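Local atomic coordinates of Endonuclease/exonuclease/phosphatase (Beutenbergia cavernae DSM 12333, PDB entry 4RUW), a protein that is of undetermined function but belongs to the endonuclease/exonuclease/phosphatase family, pairing a DNase I-like domain with an Ig-like domain and carrying a bound zinc ion. Residues 219-224 and 261-266; 253-258 and 297-302. One frame throughout, in Å; residues are numbered along the deposited sequence. Where two conformers were deposited one is given.

Interaction 1 (219-224 and 261-266); sequences IVLDHV and DHLADT
L221 and V224 meet D261 and L263 in a small, mostly apolar contact between the ends of two helices in the DNase I-like domain. L221 is in the last turn of helix 207-222, and V224 is in the loop just after it. The second pair lies where the chain leaves helix 251-260 and turns into edge strand 264-265. The two leucines cross obliquely, with CD2 of L221 3.8 Å from CD1 of L263. The other branch of L263 serves V224: its CD2 lies 4.1 Å from V224 CG1, and these two side chains meet tip to tip. V224 CG1 stands anti to the backbone N (chi1 -179°), which sends this methyl toward the leucine. D261 is the polar member, and it is partly exposed. Its carboxylate oxygen OD2 lies against L221, 3.3 Å from CB. Beyond the patch, W257 and I258 of helix 251-260 touch L221. No hydrogen bond crosses between 219-224 and 261-266. The two segments are therefore joined by van der Waals contact, and even the carboxylate of D261 meets carbon rather than a polar partner here.

Interaction 2 (253-258 and 297-302); sequences LMQSWI and YVFATP
I258 and Q255 pack against F299 and Y297, laying helix 251-260 on a face of a mixed sheet in the DNase I-like alpha/beta sandwich. The axes of helix 253-258 and strand 297-300 approach to 12.2 Å, and their directions differ by 35°. The apolar part is a CH-pi contact. CG2 of I258 sits over one face of the F299 ring, 3.8 Å from its centroid and shifted toward the rim. With chi1 at -60°, CG1 lies beside the backbone N and CG2 anti to it, which turns CG2 to the ring. The CD1 end of I258 reaches F299 CZ at 3.9 Å, so both branches of the isoleucine touch the ring. The polar part belongs to Q255, whose chain bends at chi2 and brings its amide to both aromatics. OE1 lies at the edge of the F299 ring, near its plane. NE2 approaches Y297 obliquely, with the amide plane 43° from that of the tyrosine ring. The Y297 hydroxyl is held by a hydrogen bond to I238 O, and the amide NE2 more weakly by W239 O. All four touching side chains are buried. NE2 of Q255 stands 3.4 Å from OH of Y297.

Interactions 1 and 2 are neighbours, their centres about 5 Å apart, and both lie in the DNase I-like domain. Their segments alternate along the chain: 219-224, 253-258, 261-266, 297-302. Helix 251-260 leads directly into 261-266, so one helix and the turn after it serve both contacts. Strands 264-265 and 296-300 are antiparallel neighbours at one edge of the same sheet. A264 N to A300 O at 2.9 Å is a probable hydrogen bond between them. T266, just after strand 264-265, probably bonds to strand 296-300 through OG1 to V298 O at 2.7 Å. I258 and L263 also touch, joining the two apolar patches. Helix 251-260 and the turn after it thus join helix 207-222 to the sheet edge.

Interaction 1 (219-224 and 261-266)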
loop_
_atom_site.group_PDB
_atom_site.type_symbol
_atom_site.label_atom_id
_atom_site.label_comp_id
_atom_site.label_asym_id
_atom_site.label_seq_id
_atom_site.Cartn_x
_atom_site.Cartn_y
_atom_site.Cartn_z
ATOM N N ILE A 219 4.829 -6.257 12.311
ATOM C CA ILE A 219 3.732 -7.158 12.655
ATOM C C ILE A 219 2.810 -7.349 11.447
ATOM O O ILE A 219 2.425 -8.470 11.115
ATOM C CB ILE A 219 2.954 -6.639 13.864
ATOM C CG1 ILE A 219 3.836 -6.724 15.106
ATOM C CG2 ILE A 219 1.675 -7.440 14.075
ATOM C CD1 ILE A 219 3.369 -5.876 16.245
ATOM N N VAL A 220 2.484 -6.260 10.765
ATOM C CA VAL A 220 1.647 -6.354 9.574
ATOM C C VAL A 220 2.276 -7.295 8.543
ATOM O O VAL A 220 1.625 -8.218 8.037
ATOM C CB VAL A 220 1.421 -4.970 8.958
ATOM C CG1 VAL A 220 0.797 -5.081 7.582
ATOM C CG2 VAL A 220 0.555 -4.133 9.883
ATOM N N LEU A 221 3.556 -7.091 8.251
ATOM C CA LEU A 221 4.212 -7.891 7.224
ATOM C C LEU A 221 4.292 -9.363 7.601
ATOM O O LEU A 221 4.184 -10.240 6.750
ATOM C CB LEU A 221 5.599 -7.336 6.910
ATOM C CG LEU A 221 5.616 -5.968 6.224
ATOM C CD1 LEU A 221 7.049 -5.473 6.073
ATOM C CD2 LEU A 221 4.921 -6.035 4.871
ATOM N N ASP A 222 4.468 -9.633 8.887
ATOM C CA ASP A 222 4.558 -11.014 9.333
ATOM C C ASP A 222 3.212 -11.737 9.213
ATOM O O ASP A 222 3.154 -12.954 9.298
ATOM C CB ASP A 222 5.146 -11.086 10.746
ATOM C CG ASP A 222 6.639 -10.738 10.775
ATOM O OD1 ASP A 222 7.256 -10.617 9.696
ATOM O OD2 ASP A 222 7.213 -10.599 11.876
ATOM N N HIS A 223 2.141 -10.974 8.998
ATOM C CA HIS A 223 0.807 -11.536 8.777
ATOM C C HIS A 223 0.428 -11.678 7.302
ATOM O O HIS A 223 -0.651 -12.179 6.988
ATOM C CB HIS A 223 -0.258 -10.721 9.515
ATOM C CG HIS A 223 -0.296 -10.991 10.980
ATOM N ND1 HIS A 223 0.604 -10.433 11.865
ATOM C CD2 HIS A 223 -1.113 -11.775 11.720
ATOM C CE1 HIS A 223 0.346 -10.869 13.084
ATOM N NE2 HIS A 223 -0.691 -11.683 13.025
ATOM N N VAL A 224 1.305 -11.249 6.400
ATOM C CA VAL A 224 1.056 -11.412 4.969
ATOM C C VAL A 224 1.750 -12.664 4.451
ATOM O O VAL A 224 2.938 -12.869 4.687
ATOM C CB VAL A 224 1.565 -10.212 4.154
ATOM C CG1 VAL A 224 1.251 -10.418 2.688
ATOM C CG2 VAL A 224 0.928 -8.943 4.635
ATOM N N ASP A 261 9.477 -8.801 1.414
ATOM C CA ASP A 261 8.376 -9.719 1.666
ATOM C C ASP A 261 7.513 -10.007 0.441
ATOM O O ASP A 261 6.404 -10.540 0.563
ATOM C CB ASP A 261 7.535 -9.221 2.829
ATOM C CG ASP A 261 8.094 -9.667 4.161
ATOM O OD1 ASP A 261 9.201 -10.251 4.177
ATOM O OD2 ASP A 261 7.430 -9.442 5.190
ATOM N N HIS A 262 8.037 -9.656 -0.732
ATOM C CA HIS A 262 7.448 -10.019 -2.024
ATOM C C HIS A 262 6.197 -9.224 -2.335
ATOM O O HIS A 262 5.362 -9.671 -3.109
ATOM C CB HIS A 262 7.135 -11.519 -2.122
ATOM C CG HIS A 262 8.236 -12.392 -1.620
ATOM N ND1 HIS A 262 9.422 -12.560 -2.307
ATOM C CD2 HIS A 262 8.349 -13.132 -0.495
ATOM C CE1 HIS A 262 10.207 -13.376 -1.630
ATOM N NE2 HIS A 262 9.581 -13.739 -0.523
ATOM N N LEU A 263 6.069 -8.044 -1.743
ATOM C CA LEU A 263 4.922 -7.193 -2.024
ATOM C C LEU A 263 5.320 -6.098 -2.998
ATOM O O LEU A 263 6.375 -5.494 -2.844
ATOM C CB LEU A 263 4.381 -6.582 -0.728
ATOM C CG LEU A 263 3.668 -7.571 0.193
ATOM C CD1 LEU A 263 3.425 -6.987 1.561
ATOM C CD2 LEU A 263 2.332 -7.959 -0.436
ATOM N N ALA A 264 4.464 -5.841 -3.985
ATOM C CA ALA A 264 4.703 -4.805 -4.986
ATOM C C ALA A 264 3.778 -3.627 -4.718
ATOM O O ALA A 264 2.582 -3.814 -4.472
ATOM C CB ALA A 264 4.456 -5.356 -6.380
ATOM N N ASP A 265 4.340 -2.421 -4.763
ATOM C CA ASP A 265 3.596 -1.182 -4.633
ATOM C C ASP A 265 2.877 -0.989 -5.962
ATOM O O ASP A 265 3.499 -0.627 -6.965
ATOM C CB ASP A 265 4.611 -0.068 -4.364
ATOM C CG ASP A 265 3.991 1.316 -4.226
ATOM O OD1 ASP A 265 2.822 1.547 -4.623
ATOM O OD2 ASP A 265 4.725 2.199 -3.733
ATOM N N THR A 266 1.577 -1.265 -5.987
ATOM C CA THR A 266 0.902 -1.391 -7.270
ATOM C C THR A 266 0.869 -0.077 -8.052
ATOM O O THR A 266 1.100 -0.079 -9.256
ATOM C CB THR A 266 -0.507 -2.011 -7.151
ATOM O OG1 THR A 266 -1.355 -1.168 -6.365
ATOM C CG2 THR A 266 -0.425 -3.419 -6.529
#

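Interaction 2 (253-258 and 297-302)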
loop_
_atom_site.group_PDB
_atom_site.type_symbol
_atom_site.label_atom_id
_atom_site.label_comp_id
_atom_site.label_asym_id
_atom_site.label_seq_id
_atom_site.Cartn_x
_atom_site.Cartn_y
_atom_site.Cartn_z
ATOM N N LEU A 253 14.053 2.289 4.831
ATOM C CA LEU A 253 14.165 1.035 5.550
ATOM C C LEU A 253 12.839 0.259 5.509
ATOM O O LEU A 253 12.798 -0.913 5.136
ATOM C CB LEU A 253 14.596 1.305 6.990
ATOM C CG LEU A 253 14.755 0.083 7.890
ATOM C CD1 LEU A 253 15.853 -0.842 7.378
ATOM C CD2 LEU A 253 15.031 0.526 9.320
HETATM N N MSE A 254 11.741 0.918 5.861
HETATM C CA MSE A 254 10.454 0.243 5.874
HETATM C C MSE A 254 10.061 -0.266 4.489
HETATM O O MSE A 254 9.536 -1.374 4.354
HETATM C CB MSE A 254 9.380 1.161 6.465
HETATM C CG MSE A 254 9.454 1.243 7.994
HETATM SE SE MSE A 254 7.988 2.203 8.843
HETATM C CE MSE A 254 8.769 3.995 8.842
ATOM N N GLN A 255 10.308 0.535 3.456
ATOM C CA GLN A 255 9.981 0.086 2.107
ATOM C C GLN A 255 10.819 -1.125 1.691
ATOM O O GLN A 255 10.330 -2.001 0.976
ATOM C CB GLN A 255 10.099 1.232 1.100
ATOM C CG GLN A 255 9.132 2.378 1.377
ATOM C CD GLN A 255 7.713 2.112 0.896
ATOM O OE1 GLN A 255 7.477 1.245 0.049
ATOM N NE2 GLN A 255 6.760 2.890 1.411
ATOM N N SER A 256 12.069 -1.197 2.144
ATOM C CA SER A 256 12.892 -2.359 1.839
ATOM C C SER A 256 12.288 -3.618 2.463
ATOM O O SER A 256 12.309 -4.675 1.850
ATOM C CB SER A 256 14.350 -2.160 2.275
ATOM O OG SER A 256 14.545 -2.311 3.675
ATOM N N TRP A 257 11.726 -3.502 3.663
ATOM C CA TRP A 257 11.093 -4.652 4.310
ATOM C C TRP A 257 9.888 -5.132 3.516
ATOM O O TRP A 257 9.655 -6.330 3.364
ATOM C CB TRP A 257 10.609 -4.298 5.710
ATOM C CG TRP A 257 11.657 -3.933 6.697
ATOM C CD1 TRP A 257 13.006 -4.099 6.583
ATOM C CD2 TRP A 257 11.431 -3.319 7.967
ATOM N NE1 TRP A 257 13.633 -3.630 7.720
ATOM C CE2 TRP A 257 12.685 -3.149 8.582
ATOM C CE3 TRP A 257 10.282 -2.914 8.653
ATOM C CZ2 TRP A 257 12.821 -2.582 9.848
ATOM C CZ3 TRP A 257 10.421 -2.354 9.911
ATOM C CH2 TRP A 257 11.679 -2.187 10.492
ATOM N N ILE A 258 9.094 -4.192 3.022
ATOM C CA ILE A 258 7.902 -4.551 2.261
ATOM C C ILE A 258 8.306 -5.275 0.971
ATOM O O ILE A 258 7.741 -6.316 0.616
ATOM C CB ILE A 258 7.038 -3.309 1.941
ATOM C CG1 ILE A 258 6.572 -2.623 3.232
ATOM C CG2 ILE A 258 5.850 -3.699 1.099
ATOM C CD1 ILE A 258 5.949 -1.244 3.013
ATOM N N TYR A 297 -1.666 3.233 0.151
ATOM C CA TYR A 297 -1.076 2.273 -0.765
ATOM C C TYR A 297 -1.973 1.065 -0.989
ATOM O O TYR A 297 -2.766 0.685 -0.117
ATOM C CB TYR A 297 0.231 1.729 -0.180
ATOM C CG TYR A 297 1.352 2.718 0.015
ATOM C CD1 TYR A 297 2.350 2.862 -0.939
ATOM C CD2 TYR A 297 1.444 3.470 1.175
ATOM C CE1 TYR A 297 3.396 3.736 -0.755
ATOM C CE2 TYR A 297 2.491 4.347 1.372
ATOM C CZ TYR A 297 3.463 4.480 0.400
ATOM O OH TYR A 297 4.526 5.331 0.578
ATOM N N VAL A 298 -1.782 0.422 -2.138
ATOM C CA VAL A 298 -2.238 -0.943 -2.363
ATOM C C VAL A 298 -1.022 -1.763 -2.764
ATOM O O VAL A 298 -0.429 -1.517 -3.819
ATOM C CB VAL A 298 -3.335 -1.019 -3.456
ATOM C CG1 VAL A 298 -3.728 -2.472 -3.692
ATOM C CG2 VAL A 298 -4.532 -0.177 -3.054
ATOM N N PHE A 299 -0.641 -2.706 -1.911
ATOM C CA PHE A 299 0.434 -3.648 -2.201
ATOM C C PHE A 299 -0.173 -4.989 -2.588
ATOM O O PHE A 299 -1.205 -5.385 -2.038
ATOM C CB PHE A 299 1.339 -3.831 -0.978
ATOM C CG PHE A 299 2.281 -2.682 -0.742
ATOM C CD1 PHE A 299 3.518 -2.651 -1.376
ATOM C CD2 PHE A 299 1.945 -1.639 0.111
ATOM C CE1 PHE A 299 4.402 -1.607 -1.178
ATOM C CE2 PHE A 299 2.833 -0.583 0.312
ATOM C CZ PHE A 299 4.054 -0.569 -0.342
ATOM N N ALA A 300 0.460 -5.686 -3.527
ATOM C CA ALA A 300 -0.057 -6.976 -3.988
ATOM C C ALA A 300 1.055 -8.021 -3.995
ATOM O O ALA A 300 2.227 -7.693 -4.188
ATOM C CB ALA A 300 -0.688 -6.856 -5.371
ATOM N N THR A 301 0.673 -9.278 -3.795
ATOM C CA THR A 301 1.608 -10.388 -3.838
ATOM C C THR A 301 1.948 -10.770 -5.284
ATOM O O THR A 301 1.308 -10.279 -6.220
ATOM C CB THR A 301 1.024 -11.588 -3.072
ATOM O OG1 THR A 301 -0.206 -11.982 -3.679
ATOM C CG2 THR A 301 0.792 -11.224 -1.598
ATOM N N PRO A 302 2.972 -11.623 -5.481
ATOM C CA PRO A 302 3.502 -11.799 -6.843
ATOM C C PRO A 302 2.525 -12.380 -7.866
ATOM O O PRO A 302 2.740 -12.165 -9.058
ATOM C CB PRO A 302 4.699 -12.738 -6.632
ATOM C CG PRO A 302 5.165 -12.388 -5.251
ATOM C CD PRO A 302 3.896 -12.190 -4.477
#